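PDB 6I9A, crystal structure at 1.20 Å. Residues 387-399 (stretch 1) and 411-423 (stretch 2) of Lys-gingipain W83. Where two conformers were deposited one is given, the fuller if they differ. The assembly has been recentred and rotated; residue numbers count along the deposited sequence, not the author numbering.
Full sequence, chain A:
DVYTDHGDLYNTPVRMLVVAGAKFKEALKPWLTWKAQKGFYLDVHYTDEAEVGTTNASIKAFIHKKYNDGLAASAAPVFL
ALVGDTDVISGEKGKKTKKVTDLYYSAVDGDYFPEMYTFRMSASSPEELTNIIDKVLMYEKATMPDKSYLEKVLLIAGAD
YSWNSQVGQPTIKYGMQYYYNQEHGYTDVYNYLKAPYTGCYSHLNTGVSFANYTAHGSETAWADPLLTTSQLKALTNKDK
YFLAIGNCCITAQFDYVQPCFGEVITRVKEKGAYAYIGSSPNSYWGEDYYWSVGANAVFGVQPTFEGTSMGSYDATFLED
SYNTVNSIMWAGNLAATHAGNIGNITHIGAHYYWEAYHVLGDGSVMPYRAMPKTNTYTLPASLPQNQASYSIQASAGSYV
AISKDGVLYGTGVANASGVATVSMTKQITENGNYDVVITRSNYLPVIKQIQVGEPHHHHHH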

ATOM      1  N   GLN A 387     -20.603  11.781 -26.020  1.00 16.32           N
ATOM      2  CA  GLN A 387     -19.463  12.709 -26.018  1.00 16.40           C
ATOM      3  C   GLN A 387     -18.174  11.956 -25.730  1.00 15.51           C
ATOM      4  O   GLN A 387     -18.163  11.094 -24.834  1.00 15.85           O
ATOM      5  N   ALA A 388     -17.092  12.310 -26.406  1.00 16.06           N
ATOM      6  CA  ALA A 388     -15.791  11.691 -26.219  1.00 15.86           C
ATOM      7  C   ALA A 388     -15.149  12.123 -24.903  1.00 14.93           C
ATOM      8  O   ALA A 388     -14.271  11.399 -24.402  1.00 15.06           O
ATOM      9  N   SER A 389     -15.543  13.271 -24.373  1.00 14.68           N
ATOM     10  CA  SER A 389     -14.977  13.731 -23.098  1.00 13.82           C
ATOM     11  C   SER A 389     -15.896  14.702 -22.460  1.00 13.79           C
ATOM     12  O   SER A 389     -16.789  15.262 -23.134  1.00 14.81           O
ATOM     13  N   TYR A 390     -15.676  14.965 -21.157  1.00 13.92           N
ATOM     14  CA  TYR A 390     -16.350  15.997 -20.400  1.00 13.58           C
ATOM     15  C   TYR A 390     -15.342  16.748 -19.578  1.00 13.51           C
ATOM     16  O   TYR A 390     -14.401  16.146 -19.071  1.00 14.24           O
ATOM     17  N   SER A 391     -15.553  18.032 -19.343  1.00 14.25           N
ATOM     18  CA  SER A 391     -14.722  18.800 -18.403  1.00 14.56           C
ATOM     19  C   SER A 391     -15.398  18.776 -17.053  1.00 14.02           C
ATOM     20  O   SER A 391     -16.601  18.999 -16.920  1.00 14.70           O
ATOM     21  N   ILE A 392     -14.584  18.507 -16.006  1.00 14.24           N
ATOM     22  CA  ILE A 392     -15.008  18.498 -14.624  1.00 13.57           C
ATOM     23  C   ILE A 392     -13.935  19.283 -13.882  1.00 13.24           C
ATOM     24  O   ILE A 392     -12.764  19.032 -14.128  1.00 14.63           O
ATOM     25  N   GLN A 393     -14.318  20.228 -13.022  1.00 13.04           N
ATOM     26  CA  GLN A 393     -13.281  20.981 -12.347  0.51 13.82           C
ATOM     27  C   GLN A 393     -13.064  20.426 -10.942  1.00 13.67           C
ATOM     28  O   GLN A 393     -14.000  20.044 -10.253  1.00 13.23           O
ATOM     29  N   ALA A 394     -11.789  20.395 -10.543  1.00 12.57           N
ATOM     30  CA  ALA A 394     -11.382  19.896  -9.233  1.00 12.85           C
ATOM     31  C   ALA A 394      -9.996  20.412  -8.951  1.00 12.41           C
ATOM     32  O   ALA A 394      -9.293  20.819  -9.869  1.00 13.20           O
ATOM     33  N   SER A 395      -9.577  20.391  -7.682  1.00 12.62           N
ATOM     34  CA  SER A 395      -8.245  20.903  -7.395  1.00 12.45           C
ATOM     35  C   SER A 395      -7.179  20.213  -8.232  1.00 11.51           C
ATOM     36  O   SER A 395      -7.272  18.997  -8.504  1.00 11.24           O
ATOM     37  N   ALA A 396      -6.149  20.965  -8.609  1.00 12.46           N
ATOM     38  CA  ALA A 396      -5.071  20.448  -9.446  1.00 12.44           C
ATOM     39  C   ALA A 396      -4.534  19.118  -8.905  1.00 12.74           C
ATOM     40  O   ALA A 396      -4.158  19.009  -7.752  1.00 13.25           O
ATOM     41  N   GLY A 397      -4.457  18.136  -9.792  1.00 12.59           N
ATOM     42  CA  GLY A 397      -3.950  16.820  -9.430  1.00 12.74           C
ATOM     43  C   GLY A 397      -5.013  15.825  -9.060  1.00 11.41           C
ATOM     44  O   GLY A 397      -4.720  14.640  -8.941  1.00 11.90           O
ATOM     45  N   SER A 398      -6.267  16.288  -8.834  1.00 10.73           N
ATOM     46  CA  SER A 398      -7.324  15.350  -8.503  1.00  9.94           C
ATOM     47  C   SER A 398      -7.642  14.436  -9.665  1.00 10.35           C
ATOM     48  O   SER A 398      -7.532  14.831 -10.843  1.00 11.52           O
ATOM     49  N   TYR A 399      -8.048  13.212  -9.351  1.00 10.20           N
ATOM     50  CA  TYR A 399      -8.399  12.183 -10.340  1.00  9.79           C
ATOM     51  C   TYR A 399      -9.906  12.010 -10.325  1.00  9.94           C
ATOM     52  O   TYR A 399     -10.505  11.719  -9.279  1.00 11.09           O
ATOM     53  N   THR A 411     -12.031   8.597 -17.264  1.00 10.40           N
ATOM     54  CA  THR A 411     -11.196   9.207 -16.219  1.00 10.91           C
ATOM     55  C   THR A 411     -10.470  10.423 -16.743  1.00 11.05           C
ATOM     56  O   THR A 411     -10.199  10.532 -17.956  1.00 11.74           O
ATOM     57  N   GLY A 412     -10.040  11.301 -15.828  1.00 10.64           N
ATOM     58  CA  GLY A 412      -9.153  12.383 -16.175  1.00 11.73           C
ATOM     59  C   GLY A 412      -8.517  12.941 -14.936  1.00 10.97           C
ATOM     60  O   GLY A 412      -9.092  12.886 -13.852  1.00 11.69           O
ATOM     61  N   VAL A 413      -7.363  13.566 -15.103  1.00 11.78           N
ATOM     62  CA  VAL A 413      -6.646  14.237 -14.005  1.00 11.55           C
ATOM     63  C   VAL A 413      -6.797  15.742 -14.147  1.00 11.57           C
ATOM     64  O   VAL A 413      -6.534  16.284 -15.223  1.00 12.58           O
ATOM     65  N   ALA A 414      -7.203  16.425 -13.093  1.00 10.98           N
ATOM     66  CA  ALA A 414      -7.273  17.898 -13.154  1.00 11.90           C
ATOM     67  C   ALA A 414      -5.877  18.486 -13.377  1.00 12.44           C
ATOM     68  O   ALA A 414      -4.925  18.175 -12.648  1.00 12.38           O
ATOM     69  N   ASN A 415      -5.780  19.366 -14.351  1.00 12.88           N
ATOM     70  CA  ASN A 415      -4.523  20.011 -14.698  1.00 13.44           C
ATOM     71  C   ASN A 415      -4.188  21.115 -13.670  1.00 14.70           C
ATOM     72  O   ASN A 415      -4.904  21.295 -12.682  1.00 14.73           O
ATOM     73  N   ALA A 416      -3.096  21.870 -13.929  1.00 15.53           N
ATOM     74  CA  ALA A 416      -2.632  22.881 -12.964  1.00 17.42           C
ATOM     75  C   ALA A 416      -3.665  24.009 -12.750  1.00 18.72           C
ATOM     76  O   ALA A 416      -3.662  24.650 -11.710  1.00 19.04           O
ATOM     77  N   SER A 417      -4.601  24.195 -13.714  1.00 16.26           N
ATOM     78  CA  SER A 417      -5.659  25.189 -13.597  1.00 18.51           C
ATOM     79  C   SER A 417      -6.953  24.610 -13.034  1.00 16.23           C
ATOM     80  O   SER A 417      -7.955  25.320 -12.957  1.00 19.57           O
ATOM     81  N   GLY A 418      -6.913  23.343 -12.600  1.00 14.36           N
ATOM     82  CA  GLY A 418      -8.070  22.701 -11.987  1.00 14.83           C
ATOM     83  C   GLY A 418      -9.108  22.161 -12.956  1.00 13.81           C
ATOM     84  O   GLY A 418     -10.253  21.946 -12.553  1.00 15.81           O
ATOM     85  N   VAL A 419      -8.712  21.870 -14.210  1.00 13.59           N
ATOM     86  CA  VAL A 419      -9.631  21.336 -15.193  1.00 14.62           C
ATOM     87  C   VAL A 419      -9.261  19.942 -15.510  1.00 12.56           C
ATOM     88  O   VAL A 419      -8.162  19.699 -16.008  1.00 13.65           O
ATOM     89  N   ALA A 420     -10.180  18.991 -15.250  1.00 12.47           N
ATOM     90  CA  ALA A 420     -10.016  17.599 -15.658  1.00 13.25           C
ATOM     91  C   ALA A 420     -10.791  17.364 -16.944  1.00 13.18           C
ATOM     92  O   ALA A 420     -11.997  17.616 -16.980  1.00 15.88           O
ATOM     93  N   THR A 421     -10.101  16.865 -17.965  1.00 13.24           N
ATOM     94  CA  THR A 421     -10.770  16.480 -19.204  1.00 14.29           C
ATOM     95  C   THR A 421     -10.925  14.958 -19.081  1.00 13.23           C
ATOM     96  O   THR A 421      -9.957  14.190 -19.146  1.00 15.94           O
ATOM     97  N   VAL A 422     -12.145  14.541 -18.762  1.00 12.43           N
ATOM     98  CA  VAL A 422     -12.461  13.137 -18.527  1.00 12.33           C
ATOM     99  C   VAL A 422     -12.666  12.448 -19.863  1.00 12.93           C
ATOM    100  O   VAL A 422     -13.659  12.733 -20.573  1.00 14.21           O
ATOM    101  N   SER A 423     -11.751  11.593 -20.226  1.00 12.36           N
ATOM    102  CA  SER A 423     -11.761  10.883 -21.519  1.00 13.02           C
ATOM    103  C   SER A 423     -12.657   9.679 -21.378  1.00 12.49           C
ATOM    104  O   SER A 423     -12.418   8.780 -20.547  1.00 12.76           O
TER

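The apolar centre of the contact is built from small side chains. Ala414 points its CB toward stretch 1, where it lies 3.4 Å from Ala394 O, 3.5 Å from Ser395 O and 4.5 Å from Ala394 CB, so the methyl group packs against two backbone carbonyls as well as against Ala394 CB. Ala394 itself is held by the hydrogen bond from its N to Gly418 O (3.0 Å, 157°).

Along the antiparallel pairing of 389-394 with 419-423, side chains alternate between the two faces. Tyr390, Ile392, Ala420 and Val422 share the buried face. Ile392 (chi1 m, chi2 t) brings CD1 to 4.2 Å from CG2 of Val422 (chi1 t), a diagonal contact, since the registered partner of Ile392 is Ala420. The backbone fixes that register: Ile392 N donates to Ala420 O at 2.9 Å, and Ala420 N to Ile392 O at 2.8 Å.

At the other end of the contact, Tyr399 adopts chi1 t. Its CD1 reaches 3.7 Å from CG2 of Val413 (chi1 t), and its OH, hydrogen-bonded elsewhere in the structure, lies 3.5 Å from CG2 of Thr411 (chi1 p).

The opposite face of the 389-394 pairing is more exposed. Ser391 (chi1 p) places CB 4.4 Å from Val419 CG1, while Ser389 (chi1 p) sets OG 3.9 Å from Thr421 CG2, with Thr421 in m.

No side-chain hydrogen bond crosses between the stretches; polar groups instead brace the turns. Ser398 (chi1 m) donates from OG to Ser395 O at 2.8 Å, reinforcing the type II turn. Asn415 (chi1 p) points away from stretch 1, and its OD1 accepts from Ser417 N at 2.9 Å and Val419 N at 3.0 Å, tying the type I turn to the strand that follows.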

ATOM      1  CB  GLN A 387     -19.609  13.835 -24.976  1.00 17.99           C
ATOM      2  CG  GLN A 387     -20.854  14.698 -25.102  1.00 20.04           C
ATOM      3  CD  GLN A 387     -20.924  15.361 -26.439  1.00 25.11           C
ATOM      4  OE1 GLN A 387     -19.958  15.977 -26.900  1.00 26.92           O
ATOM      5  NE2 GLN A 387     -22.072  15.190 -27.110  1.00 28.40           N
ATOM      6  CB  ALA A 388     -14.861  12.051 -27.382  1.00 17.46           C
ATOM      7  CB  SER A 389     -13.599  14.354 -23.317  1.00 16.42           C
ATOM      8  OG  SER A 389     -13.671  15.544 -24.088  1.00 18.56           O
ATOM      9  CB  TYR A 390     -17.411  15.466 -19.427  1.00 14.83           C
ATOM     10  CG  TYR A 390     -18.463  14.585 -20.057  1.00 14.11           C
ATOM     11  CD1 TYR A 390     -19.548  15.134 -20.741  1.00 14.24           C
ATOM     12  CD2 TYR A 390     -18.388  13.201 -19.957  1.00 14.12           C
ATOM     13  CE1 TYR A 390     -20.517  14.322 -21.323  1.00 14.81           C
ATOM     14  CE2 TYR A 390     -19.364  12.377 -20.509  1.00 14.55           C
ATOM     15  CZ  TYR A 390     -20.430  12.941 -21.194  1.00 14.12           C
ATOM     16  OH  TYR A 390     -21.352  12.097 -21.774  1.00 16.01           O
ATOM     17  CB  SER A 391     -14.548  20.232 -18.910  1.00 16.81           C
ATOM     18  OG  SER A 391     -15.794  20.883 -19.127  1.00 25.11           O
ATOM     19  CB  ILE A 392     -15.273  17.063 -14.074  1.00 14.68           C
ATOM     20  CG1 ILE A 392     -16.502  16.457 -14.825  1.00 19.03           C
ATOM     21  CG2 ILE A 392     -15.486  17.132 -12.593  1.00 17.38           C
ATOM     22  CD1 ILE A 392     -16.998  15.076 -14.415  1.00 20.88           C
ATOM     23  CB  GLN A 393     -13.578  22.474 -12.369  0.51 14.27           C
ATOM     24  CG  GLN A 393     -13.674  23.026 -13.807  0.51 13.32           C
ATOM     25  CD  GLN A 393     -14.985  22.683 -14.487  0.51 12.68           C
ATOM     26  OE1 GLN A 393     -16.039  22.582 -13.842  0.51 12.52           O
ATOM     27  NE2 GLN A 393     -14.948  22.522 -15.809  0.51 15.01           N
ATOM     28  CB  ALA A 394     -11.423  18.372  -9.182  1.00 13.41           C
ATOM     29  CB  SER A 395      -7.879  20.828  -5.914  1.00 12.46           C
ATOM     30  OG  SER A 395      -7.719  19.471  -5.512  1.00 11.53           O
ATOM     31  CB  ALA A 396      -3.952  21.467  -9.541  1.00 14.80           C
ATOM     32  CB  SER A 398      -8.607  16.105  -8.154  1.00 11.55           C
ATOM     33  OG  SER A 398      -8.433  16.918  -6.992  1.00 11.07           O
ATOM     34  CB  TYR A 399      -7.655  10.912  -9.971  1.00 10.50           C
ATOM     35  CG  TYR A 399      -7.766   9.772 -10.956  1.00  9.88           C
ATOM     36  CD1 TYR A 399      -7.436   9.943 -12.313  1.00 11.78           C
ATOM     37  CD2 TYR A 399      -8.055   8.480 -10.522  1.00 11.15           C
ATOM     38  CE1 TYR A 399      -7.413   8.855 -13.191  1.00 11.59           C
ATOM     39  CE2 TYR A 399      -8.046   7.397 -11.392  1.00 10.72           C
ATOM     40  CZ  TYR A 399      -7.709   7.590 -12.718  1.00 10.41           C
ATOM     41  OH  TYR A 399      -7.653   6.500 -13.549  1.00 11.33           O
ATOM     42  CB  THR A 411     -10.146   8.213 -15.670  1.00 11.16           C
ATOM     43  OG1 THR A 411      -9.152   7.934 -16.657  1.00 12.27           O
ATOM     44  CG2 THR A 411     -10.741   6.911 -15.174  1.00 12.37           C
ATOM     45  CB  VAL A 413      -5.159  13.843 -14.020  1.00 12.26           C
ATOM     46  CG1 VAL A 413      -4.417  14.594 -12.919  1.00 13.81           C
ATOM     47  CG2 VAL A 413      -5.001  12.336 -13.821  1.00 15.12           C
ATOM     48  CB  ALA A 414      -7.869  18.447 -11.878  1.00 12.34           C
ATOM     49  CB  ASN A 415      -4.587  20.543 -16.157  1.00 14.88           C
ATOM     50  CG  ASN A 415      -5.495  21.719 -16.349  1.00 15.10           C
ATOM     51  OD1 ASN A 415      -6.019  22.346 -15.408  1.00 15.10           O
ATOM     52  ND2 ASN A 415      -5.717  22.070 -17.624  1.00 16.50           N
ATOM     53  CB  ALA A 416      -1.292  23.492 -13.409  1.00 19.30           C
ATOM     54  CB  SER A 417      -5.946  25.853 -14.950  1.00 20.31           C
ATOM     55  OG  SER A 417      -4.745  26.395 -15.487  1.00 26.22           O
ATOM     56  CB  VAL A 419      -9.630  22.199 -16.484  1.00 15.94           C
ATOM     57  CG1 VAL A 419     -10.549  21.594 -17.534  1.00 16.71           C
ATOM     58  CG2 VAL A 419     -10.046  23.633 -16.193  1.00 17.23           C
ATOM     59  CB  ALA A 420     -10.511  16.649 -14.576  1.00 13.85           C
ATOM     60  CB  THR A 421      -9.975  16.938 -20.440  1.00 15.26           C
ATOM     61  OG1 THR A 421      -9.861  18.354 -20.382  1.00 17.81           O
ATOM     62  CG2 THR A 421     -10.670  16.527 -21.760  1.00 19.78           C
ATOM     63  CB  VAL A 422     -13.704  13.002 -17.623  1.00 12.32           C
ATOM     64  CG1 VAL A 422     -14.049  11.518 -17.377  1.00 13.47           C
ATOM     65  CG2 VAL A 422     -13.497  13.721 -16.291  1.00 14.52           C
ATOM     66  CB  SER A 423     -10.335  10.479 -21.909  1.00 14.63           C
ATOM     67  OG  SER A 423      -9.749   9.651 -20.909  1.00 18.03           O
TER